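Local coordinates for putative sugar ABC transporter (Yersinia enterocolitica subsp. enterocolitica 8081, PDB 5ULB), which probably serves as the periplasmic sugar-binding component of an ABC transporter and holds a selenium analogue of methylthioribose between its two lobes, at residues 232-237 with 251-256. Residues are numbered along the deposited sequence; the frame is centred on the assembly and turned at random.
Sequences IKLYSI and NSPWKV
Strands 233-237 and 254-259 run parallel as neighbours, joined by helix 241-248 in a beta-alpha-beta crossover of one lobe of the periplasmic binding protein fold. Three backbone hydrogen bonds join 232-237 to 251-256. Leu234 N gives a nearly straight one to Pro253 O (2.9 Å, 167° at the hydrogen), arriving above the carbonyl plane; Leu234 O takes Lys255 N within its own plane at 2.9 Å. Between this pair and Ser236 N to Val256 O (2.9 Å), the second strand is kinked at Lys255, whose psi of -33° is far from extended. Ser236 continues the pairing to Val258.

Leu234 sets CD1 against Pro253 CG and, obliquely, Trp254 CE3, each 4.3 Å away; Tyr221 of helix 214-226 adds to this side. On the other face Val256 CG1 touches Tyr235 CD2 at 3.6 Å, while Lys255 CB sits over the rim of the same ring, whose hydroxyl hydrogen-bonds to Asp138.

Ser236 OG hydrogen-bonds to Ile237 O and Thr217 OG1 and meets Trp254 CZ2 obliquely at 3.8 Å; Trp254 NE1 hydrogen-bonds Ser257 OG. Lys233 NZ, bonded to Thr230 O, stands 4.7 Å from Lys255 NZ. Backbone bonds thus set the register, side chains pack on both faces, and like charges would probably disfavour closer ammonium groups.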
loop_
_atom_site.group_PDB
_atom_site.type_symbol
_atom_site.label_atom_id
_atom_site.label_comp_id
_atom_site.label_asym_id
_atom_site.label_seq_id
_atom_site.Cartn_x
_atom_site.Cartn_y
_atom_site.Cartn_z
ATOM N N ILE A 232 2.735 5.963 25.408
ATOM C CA ILE A 232 3.579 5.677 24.223
ATOM C C ILE A 232 2.921 6.215 23.042
ATOM O O ILE A 232 1.780 5.941 22.747
ATOM C CB ILE A 232 3.795 4.138 24.131
ATOM C CG1 ILE A 232 4.461 3.601 25.375
ATOM C CG2 ILE A 232 4.511 3.807 22.856
ATOM C CD1 ILE A 232 4.516 2.057 25.428
ATOM N N LYS A 233 3.675 6.975 22.201
ATOM C CA LYS A 233 3.139 7.575 21.000
ATOM C C LYS A 233 3.391 6.743 19.745
ATOM O O LYS A 233 4.455 6.151 19.618
ATOM C CB LYS A 233 3.705 9.005 20.857
ATOM C CG LYS A 233 3.301 9.903 22.042
ATOM C CD LYS A 233 1.805 9.787 22.477
ATOM C CE LYS A 233 1.447 10.619 23.717
ATOM N NZ LYS A 233 0.155 10.188 24.444
ATOM N N LEU A 234 2.405 6.717 18.860
ATOM C CA LEU A 234 2.458 5.918 17.661
ATOM C C LEU A 234 2.607 6.773 16.372
ATOM O O LEU A 234 1.882 7.775 16.234
ATOM C CB LEU A 234 1.187 5.080 17.382
ATOM C CG LEU A 234 0.763 4.087 18.321
ATOM C CD1 LEU A 234 -0.638 3.540 18.002
ATOM C CD2 LEU A 234 1.792 2.952 18.320
ATOM N N TYR A 235 3.504 6.346 15.499
ATOM C CA TYR A 235 3.781 7.028 14.224
ATOM C C TYR A 235 3.699 5.952 13.174
ATOM O O TYR A 235 4.421 4.977 13.236
ATOM C CB TYR A 235 5.190 7.624 14.300
ATOM C CG TYR A 235 5.354 8.679 15.374
ATOM C CD1 TYR A 235 5.521 8.321 16.687
ATOM C CD2 TYR A 235 5.229 10.034 15.095
ATOM C CE1 TYR A 235 5.593 9.284 17.687
ATOM C CE2 TYR A 235 5.291 10.990 16.069
ATOM C CZ TYR A 235 5.500 10.598 17.352
ATOM O OH TYR A 235 5.528 11.525 18.357
ATOM N N SER A 236 2.825 6.167 12.155
ATOM C CA SER A 236 2.566 5.131 11.158
ATOM C C SER A 236 2.730 5.581 9.740
ATOM O O SER A 236 2.534 6.729 9.367
ATOM C CB SER A 236 1.089 4.624 11.402
ATOM O OG SER A 236 0.838 3.362 10.781
ATOM N N ILE A 237 2.904 4.557 8.915
ATOM C CA ILE A 237 2.701 4.580 7.466
ATOM C C ILE A 237 1.328 3.949 7.170
ATOM O O ILE A 237 0.873 3.049 7.941
ATOM C CB ILE A 237 3.859 3.855 6.786
ATOM C CG1 ILE A 237 5.182 4.659 7.021
ATOM C CG2 ILE A 237 3.628 3.664 5.297
ATOM C CD1 ILE A 237 6.434 4.004 6.592
ATOM N N ASN A 251 -7.982 9.296 24.436
ATOM C CA ASN A 251 -6.638 8.868 24.874
ATOM C C ASN A 251 -5.760 8.337 23.756
ATOM O O ASN A 251 -4.710 7.683 23.995
ATOM C CB ASN A 251 -6.677 7.918 26.119
ATOM C CG ASN A 251 -7.452 8.523 27.242
ATOM O OD1 ASN A 251 -7.266 9.719 27.591
ATOM N ND2 ASN A 251 -8.286 7.731 27.839
ATOM N N SER A 252 -6.232 8.484 22.521
ATOM C CA SER A 252 -5.518 7.980 21.442
ATOM C C SER A 252 -4.060 8.480 21.252
ATOM O O SER A 252 -3.807 9.642 21.123
ATOM C CB SER A 252 -6.244 8.273 20.108
ATOM O OG SER A 252 -5.412 7.759 19.026
ATOM N N PRO A 253 -3.124 7.532 21.235
ATOM C CA PRO A 253 -1.702 7.812 21.023
ATOM C C PRO A 253 -1.302 7.854 19.540
ATOM O O PRO A 253 -0.135 7.960 19.251
ATOM C CB PRO A 253 -1.018 6.655 21.688
ATOM C CG PRO A 253 -1.907 5.579 21.619
ATOM C CD PRO A 253 -3.270 6.136 21.647
ATOM N N TRP A 254 -2.249 7.777 18.607
ATOM C CA TRP A 254 -1.906 7.647 17.172
ATOM C C TRP A 254 -1.696 9.053 16.578
ATOM O O TRP A 254 -2.646 9.729 16.226
ATOM C CB TRP A 254 -3.033 6.896 16.437
ATOM C CG TRP A 254 -2.686 6.467 15.020
ATOM C CD1 TRP A 254 -2.011 7.161 14.026
ATOM C CD2 TRP A 254 -2.938 5.201 14.417
ATOM N NE1 TRP A 254 -1.903 6.419 12.919
ATOM C CE2 TRP A 254 -2.452 5.211 13.115
ATOM C CE3 TRP A 254 -3.591 4.025 14.870
ATOM C CZ2 TRP A 254 -2.553 4.111 12.256
ATOM C CZ3 TRP A 254 -3.638 2.942 14.056
ATOM C CH2 TRP A 254 -3.144 3.014 12.786
ATOM N N LYS A 255 -0.435 9.480 16.506
ATOM C CA LYS A 255 -0.089 10.858 16.213
ATOM C C LYS A 255 -0.058 11.235 14.732
ATOM O O LYS A 255 -0.386 12.379 14.410
ATOM C CB LYS A 255 1.289 11.183 16.811
ATOM C CG LYS A 255 1.454 11.072 18.217
ATOM C CD LYS A 255 0.299 11.603 18.990
ATOM C CE LYS A 255 0.537 12.981 19.198
ATOM N NZ LYS A 255 0.849 13.008 20.703
ATOM N N VAL A 256 0.318 10.302 13.875
ATOM C CA VAL A 256 0.485 10.638 12.461
ATOM C C VAL A 256 0.362 9.363 11.664
ATOM O O VAL A 256 0.798 8.295 12.102
ATOM C CB VAL A 256 1.734 11.326 12.161
ATOM C CG1 VAL A 256 2.992 10.481 12.269
ATOM C CG2 VAL A 256 1.803 11.993 10.777
#